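Dna-binding protein RAP1 (Saccharomyces cerevisiae, PDB 4BJT) binds DNA at yeast telomeres and repressor/activator sites and uses its C-terminal domain to engage the telomere factor Rif1. Local coordinates at residues K123-S128 with P141-N146; D56-I61 with N157-W162. All coordinates share one frame; numbering follows the deposited sequence. Where two conformers were deposited one is given.

Interaction 1 of 2, residues K123-S128 with P141-N146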
loop_
_atom_site.group_PDB
_atom_site.type_symbol
_atom_site.label_atom_id
_atom_site.label_comp_id
_atom_site.label_asym_id
_atom_site.label_seq_id
_atom_site.Cartn_x
_atom_site.Cartn_y
_atom_site.Cartn_z
ATOM N N LYS C 123 7.353 2.937 11.314
ATOM C CA LYS C 123 7.918 3.735 10.234
ATOM C C LYS C 123 8.568 2.929 9.115
ATOM O O LYS C 123 8.438 3.291 7.932
ATOM C CB LYS C 123 8.908 4.754 10.782
ATOM C CG LYS C 123 8.287 5.790 11.674
ATOM C CD LYS C 123 9.398 6.680 12.199
ATOM C CE LYS C 123 8.883 7.732 13.113
ATOM N NZ LYS C 123 10.000 8.574 13.644
ATOM N N ASN C 124 9.261 1.869 9.467
ATOM C CA ASN C 124 9.898 1.019 8.449
ATOM C C ASN C 124 8.840 0.269 7.615
ATOM O O ASN C 124 8.995 0.125 6.401
ATOM C CB ASN C 124 10.914 0.058 9.035
ATOM C CG ASN C 124 10.423 -0.809 10.150
ATOM O OD1 ASN C 124 9.389 -0.548 10.772
ATOM N ND2 ASN C 124 11.197 -1.821 10.486
ATOM N N PHE C 125 7.716 -0.114 8.239
ATOM C CA PHE C 125 6.630 -0.743 7.495
ATOM C C PHE C 125 5.941 0.258 6.564
ATOM O O PHE C 125 5.756 -0.043 5.383
ATOM C CB PHE C 125 5.630 -1.377 8.470
ATOM C CG PHE C 125 4.524 -2.201 7.859
ATOM C CD1 PHE C 125 4.737 -2.942 6.704
ATOM C CD2 PHE C 125 3.325 -2.373 8.530
ATOM C CE1 PHE C 125 3.743 -3.758 6.189
ATOM C CE2 PHE C 125 2.333 -3.201 8.017
ATOM C CZ PHE C 125 2.536 -3.865 6.841
ATOM N N SER C 126 5.580 1.476 7.048
ATOM C CA SER C 126 4.984 2.508 6.188
ATOM C C SER C 126 5.887 2.827 4.987
ATOM O O SER C 126 5.411 2.997 3.864
ATOM C CB SER C 126 4.754 3.797 6.966
ATOM O OG SER C 126 3.691 3.600 7.869
ATOM N N THR C 127 7.204 2.895 5.243
ATOM C CA THR C 127 8.169 3.188 4.174
ATOM C C THR C 127 8.153 2.081 3.129
ATOM O O THR C 127 8.139 2.380 1.919
ATOM C CB THR C 127 9.578 3.387 4.765
ATOM O OG1 THR C 127 9.501 4.498 5.643
ATOM C CG2 THR C 127 10.635 3.652 3.685
ATOM N N SER C 128 8.150 0.818 3.578
ATOM C CA SER C 128 8.120 -0.327 2.670
ATOM C C SER C 128 6.812 -0.334 1.864
ATOM O O SER C 128 6.821 -0.598 0.645
ATOM C CB SER C 128 8.253 -1.639 3.429
ATOM O OG SER C 128 9.560 -1.756 3.971
ATOM N N PRO C 141 -5.170 2.351 1.791
ATOM C CA PRO C 141 -6.272 1.584 2.404
ATOM C C PRO C 141 -6.428 0.189 1.808
ATOM O O PRO C 141 -6.616 -0.797 2.518
ATOM C CB PRO C 141 -7.492 2.476 2.173
ATOM C CG PRO C 141 -6.914 3.850 2.074
ATOM C CD PRO C 141 -5.651 3.633 1.267
ATOM N N ARG C 142 -6.276 0.098 0.490
ATOM C CA ARG C 142 -6.349 -1.157 -0.216
ATOM C C ARG C 142 -5.302 -2.141 0.331
ATOM O O ARG C 142 -5.562 -3.337 0.454
ATOM C CB ARG C 142 -6.052 -0.871 -1.715
ATOM C CG ARG C 142 -6.263 -2.054 -2.560
ATOM C CD ARG C 142 -6.017 -1.751 -4.042
ATOM N NE ARG C 142 -6.945 -0.745 -4.552
ATOM C CZ ARG C 142 -7.005 -0.359 -5.831
ATOM N NH1 ARG C 142 -6.139 -0.829 -6.712
ATOM N NH2 ARG C 142 -7.914 0.526 -6.225
ATOM N N TYR C 143 -4.098 -1.645 0.607
ATOM C CA TYR C 143 -3.026 -2.488 1.116
ATOM C C TYR C 143 -3.472 -3.142 2.407
ATOM O O TYR C 143 -3.421 -4.366 2.529
ATOM C CB TYR C 143 -1.745 -1.673 1.315
ATOM C CG TYR C 143 -0.546 -2.526 1.676
ATOM C CD1 TYR C 143 -0.410 -3.072 2.951
ATOM C CD2 TYR C 143 0.403 -2.866 0.719
ATOM C CE1 TYR C 143 0.663 -3.892 3.271
ATOM C CE2 TYR C 143 1.517 -3.636 1.046
ATOM C CZ TYR C 143 1.642 -4.156 2.317
ATOM O OH TYR C 143 2.744 -4.935 2.572
ATOM N N PHE C 144 -3.932 -2.348 3.363
ATOM C CA PHE C 144 -4.324 -2.930 4.670
ATOM C C PHE C 144 -5.552 -3.813 4.588
ATOM O O PHE C 144 -5.563 -4.879 5.198
ATOM C CB PHE C 144 -4.511 -1.834 5.722
ATOM C CG PHE C 144 -3.204 -1.229 6.140
ATOM C CD1 PHE C 144 -2.318 -1.939 6.916
ATOM C CD2 PHE C 144 -2.832 0.025 5.707
ATOM C CE1 PHE C 144 -1.085 -1.396 7.271
ATOM C CE2 PHE C 144 -1.583 0.553 6.044
ATOM C CZ PHE C 144 -0.726 -0.162 6.826
ATOM N N LEU C 145 -6.596 -3.417 3.835
ATOM C CA LEU C 145 -7.775 -4.274 3.764
ATOM C C LEU C 145 -7.429 -5.637 3.226
ATOM O O LEU C 145 -7.932 -6.640 3.721
ATOM C CB LEU C 145 -8.857 -3.663 2.883
ATOM C CG LEU C 145 -9.561 -2.433 3.447
ATOM C CD1 LEU C 145 -10.297 -1.667 2.329
ATOM C CD2 LEU C 145 -10.520 -2.818 4.577
ATOM N N ASN C 146 -6.606 -5.685 2.158
ATOM C CA ASN C 146 -6.261 -6.959 1.532
ATOM C C ASN C 146 -5.270 -7.751 2.377
ATOM O O ASN C 146 -5.412 -8.958 2.508
ATOM C CB ASN C 146 -5.801 -6.747 0.094
ATOM C CG ASN C 146 -6.986 -6.404 -0.777
ATOM O OD1 ASN C 146 -7.642 -7.283 -1.319
ATOM N ND2 ASN C 146 -7.300 -5.150 -0.883
#

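Interaction 2 of 2, residues D56-I61 with N157-W162. With EDO (1,2-ethanediol), chain I.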
loop_
_atom_site.group_PDB
_atom_site.type_symbol
_atom_site.label_atom_id
_atom_site.label_comp_id
_atom_site.label_asym_id
_atom_site.label_seq_id
_atom_site.Cartn_x
_atom_site.Cartn_y
_atom_site.Cartn_z
ATOM N N ASP C 56 -12.353 -1.339 -7.762
ATOM C CA ASP C 56 -13.058 -0.932 -6.556
ATOM C C ASP C 56 -13.371 -2.106 -5.622
ATOM O O ASP C 56 -13.473 -1.894 -4.416
ATOM C CB ASP C 56 -14.292 -0.093 -6.872
ATOM C CG ASP C 56 -15.400 -0.763 -7.651
ATOM O OD1 ASP C 56 -15.363 -2.006 -7.789
ATOM O OD2 ASP C 56 -16.359 -0.047 -8.063
ATOM N N ILE C 57 -13.391 -3.342 -6.141
ATOM C CA ILE C 57 -13.613 -4.516 -5.306
ATOM C C ILE C 57 -12.495 -4.695 -4.274
ATOM O O ILE C 57 -12.725 -5.328 -3.236
ATOM C CB ILE C 57 -13.823 -5.813 -6.116
ATOM C CG1 ILE C 57 -12.550 -6.253 -6.871
ATOM C CG2 ILE C 57 -15.037 -5.667 -7.053
ATOM C CD1 ILE C 57 -12.641 -7.607 -7.501
ATOM N N TYR C 58 -11.302 -4.185 -4.561
ATOM C CA TYR C 58 -10.175 -4.281 -3.622
ATOM C C TYR C 58 -10.244 -3.206 -2.529
ATOM O O TYR C 58 -9.583 -3.330 -1.496
ATOM C CB TYR C 58 -8.846 -4.196 -4.374
ATOM C CG TYR C 58 -8.673 -5.354 -5.330
ATOM C CD1 TYR C 58 -8.213 -6.587 -4.884
ATOM C CD2 TYR C 58 -9.018 -5.234 -6.666
ATOM C CE1 TYR C 58 -8.086 -7.665 -5.754
ATOM C CE2 TYR C 58 -8.901 -6.307 -7.543
ATOM C CZ TYR C 58 -8.414 -7.515 -7.088
ATOM O OH TYR C 58 -8.356 -8.616 -7.918
ATOM N N ASP C 59 -10.978 -2.124 -2.786
ATOM C CA ASP C 59 -11.152 -1.017 -1.844
ATOM C C ASP C 59 -12.396 -1.132 -0.970
ATOM O O ASP C 59 -12.446 -0.510 0.096
ATOM C CB ASP C 59 -11.308 0.298 -2.633
ATOM C CG ASP C 59 -10.083 0.705 -3.409
ATOM O OD1 ASP C 59 -8.960 0.435 -2.922
ATOM O OD2 ASP C 59 -10.237 1.204 -4.557
ATOM N N ASN C 60 -13.416 -1.850 -1.435
ATOM C CA ASN C 60 -14.724 -1.934 -0.771
ATOM C C ASN C 60 -14.921 -3.153 0.109
ATOM O O ASN C 60 -16.061 -3.435 0.501
ATOM C CB ASN C 60 -15.824 -1.913 -1.846
ATOM C CG ASN C 60 -15.826 -0.724 -2.706
ATOM O OD1 ASN C 60 -15.333 0.326 -2.318
ATOM N ND2 ASN C 60 -16.563 -0.813 -3.796
ATOM N N ILE C 61 -13.844 -3.853 0.463
ATOM C CA ILE C 61 -13.905 -5.007 1.366
ATOM C C ILE C 61 -14.552 -4.479 2.660
ATOM O O ILE C 61 -14.143 -3.435 3.159
ATOM C CB ILE C 61 -12.481 -5.546 1.642
ATOM C CG1 ILE C 61 -11.938 -6.248 0.398
ATOM C CG2 ILE C 61 -12.472 -6.500 2.867
ATOM C CD1 ILE C 61 -10.452 -6.463 0.412
ATOM N N ASN C 157 -1.758 -10.416 -4.915
ATOM C CA ASN C 157 -2.484 -10.318 -6.183
ATOM C C ASN C 157 -3.444 -9.154 -6.170
ATOM O O ASN C 157 -4.622 -9.314 -6.515
ATOM C CB ASN C 157 -3.256 -11.624 -6.416
ATOM C CG ASN C 157 -2.397 -12.862 -6.459
ATOM O OD1 ASN C 157 -1.510 -13.001 -7.306
ATOM N ND2 ASN C 157 -2.691 -13.821 -5.615
ATOM N N VAL C 158 -2.943 -7.959 -5.847
ATOM C CA VAL C 158 -3.759 -6.764 -5.796
ATOM C C VAL C 158 -3.231 -5.674 -6.725
ATOM O O VAL C 158 -2.063 -5.269 -6.586
ATOM C CB VAL C 158 -3.832 -6.220 -4.363
ATOM C CG1 VAL C 158 -4.644 -4.930 -4.299
ATOM C CG2 VAL C 158 -4.409 -7.280 -3.407
ATOM N N PRO C 159 -4.094 -5.175 -7.642
ATOM C CA PRO C 159 -3.690 -4.041 -8.497
ATOM C C PRO C 159 -3.163 -2.856 -7.683
ATOM O O PRO C 159 -3.766 -2.442 -6.676
ATOM C CB PRO C 159 -4.996 -3.682 -9.218
ATOM C CG PRO C 159 -5.740 -4.964 -9.285
ATOM C CD PRO C 159 -5.486 -5.567 -7.920
ATOM N N GLY C 160 -2.033 -2.322 -8.096
ATOM C CA GLY C 160 -1.389 -1.202 -7.421
ATOM C C GLY C 160 -0.371 -1.579 -6.368
ATOM O O GLY C 160 0.369 -0.715 -5.901
ATOM N N ILE C 161 -0.321 -2.856 -5.963
ATOM C CA ILE C 161 0.616 -3.308 -4.939
ATOM C C ILE C 161 1.664 -4.144 -5.612
ATOM O O ILE C 161 1.402 -5.272 -6.022
ATOM C CB ILE C 161 -0.146 -4.100 -3.829
ATOM C CG1 ILE C 161 -1.283 -3.234 -3.255
ATOM C CG2 ILE C 161 0.836 -4.601 -2.753
ATOM C CD1 ILE C 161 -2.024 -3.826 -2.100
ATOM N N TRP C 162 2.858 -3.560 -5.793
ATOM C CA TRP C 162 3.938 -4.231 -6.486
ATOM C C TRP C 162 4.673 -5.200 -5.579
ATOM O O TRP C 162 5.287 -4.790 -4.602
ATOM C CB TRP C 162 4.926 -3.200 -7.054
ATOM C CG TRP C 162 4.363 -2.435 -8.199
ATOM C CD1 TRP C 162 3.587 -1.319 -8.150
ATOM C CD2 TRP C 162 4.558 -2.727 -9.586
ATOM N NE1 TRP C 162 3.253 -0.920 -9.421
ATOM C CE2 TRP C 162 3.833 -1.771 -10.325
ATOM C CE3 TRP C 162 5.292 -3.696 -10.271
ATOM C CZ2 TRP C 162 3.810 -1.766 -11.723
ATOM C CZ3 TRP C 162 5.298 -3.665 -11.646
ATOM C CH2 TRP C 162 4.516 -2.747 -12.358
HETATM C C1 EDO I . -11.422 -8.889 -4.171
HETATM O O1 EDO I . -10.946 -8.468 -2.886
HETATM C C2 EDO I . -12.798 -9.561 -3.989
HETATM O O2 EDO I . -13.744 -8.591 -3.593
HETATM O O HOH W 1 -6.879 -10.786 -6.824
#

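Interaction 1 of 2, residues K123-S128 with P141-N146
Phe125 reaches across from residues 123-128 and rests the far end of its ring against both Tyr143 and Phe144, so three aromatic side chains account for nearly all of the 119 Å² buried here. Its CG lies anti to the backbone N (chi1 -174°), which sends the ring out from its helix; the CB bond does not aim straight at the partner segment, and it is the ring's end that closes the distance. Different atoms of that end serve the two partners. CE2 of Phe125 stands 3.9 Å from Phe144 CE1, the two side chains sliding past each other in opposite senses. CZ and CE1 meet the tyrosine: Phe125 CZ lies 4.0 Å from Tyr143 CE1, while Tyr143 OH sits at the edge of the Phe125 ring, near its plane, 3.9 Å from CE1 of Phe125. The side chains of Phe125 and Tyr143 approach from opposite directions. The ring planes are steeply turned: fitted to the coordinates, Phe125 and Phe144 stand at about 89°, Phe125 and Tyr143 at about 74°. Neither pair overlaps face on face, and the contact is apolar packing rather than a stack. The Tyr143 hydroxyl, although it touches Phe125, is bonded to Asn153. Between residues 123-128 and 141-146 the ring ends make the contact; further along helix 123-132, Ile129 touches both Tyr143 and Phe144, and helix 88-99 adds Leu95 and an edge-to-face Phe91 against Phe144, placing the aromatic trio in the buried centre of the helical domain.

Interaction 2 of 2, residues D56-I61 with N157-W162
Tyr58 lays one face of its ring against Pro159, and this is the tight part of the contact. Pro159 CD stands 3.6 Å from the Tyr58 ring centroid and 16° off the ring normal, a CH-pi arrangement, and it comes within 3.5 Å of Tyr58 CE2, so it is shifted toward the rim. The two side chains cross at roughly a right angle. With CG anti to its carbonyl carbon (chi1 -63°), the tyrosine ring is directed at the loop, where Val158 adds a second apolar touch: its CG1 is 4.0 Å from Tyr58 CD1. The hydroxyl end is looser. There a water lies at the ring edge in its plane, 2.8 Å from Tyr58 OH; the same water donates a hydrogen bond to Asn157 O at 2.7 Å, and the side chain of Asn157 itself leads away. Over the opposite ring face lies a 1,2-ethanediol, probably from the crystallisation liquor, whose O1 is 3.9 Å from Tyr58 CD1 and whose O2 makes just a weak bond to Ile57 O. From the protein side, Arg142 and Asn146 of helix 140-150 back this contact, Asn146 bonding the Tyr58 carbonyl. The loop keeps its shape by a type II beta turn from Val158 to Ile161, closed by Ile161 N to Val158 O at 3.0 Å. Pro159 and Gly160 fill its two central positions, the glycine at a positive phi (92°) where a CB would press on Pro159 O: the classic Pro-Gly type II turn, here with its proline packed on a tyrosine.

In the fold
From the N terminus, the chain first passes residues 56-61, which wait for their partner until residues 157-162; interaction 2 therefore closes a loop of 95 residues that holds helices 80-83, 88-99, 108-119, 123-132 and 140-150. Within that loop, interaction 1 closes a much shorter one, joining residues 123-128 to 141-146 over 12 intervening residues, so the two nest and do not cross. The centres of interactions 1 and 2 lie about 12 Å apart. Helix 140-150 connects them: while Tyr143 and Phe144 face the buried centre, Arg142 NE forms a salt bridge with Asp59 OD1 at 2.8 Å, and Arg142 NH1 probably hydrogen-bonds Pro159 O.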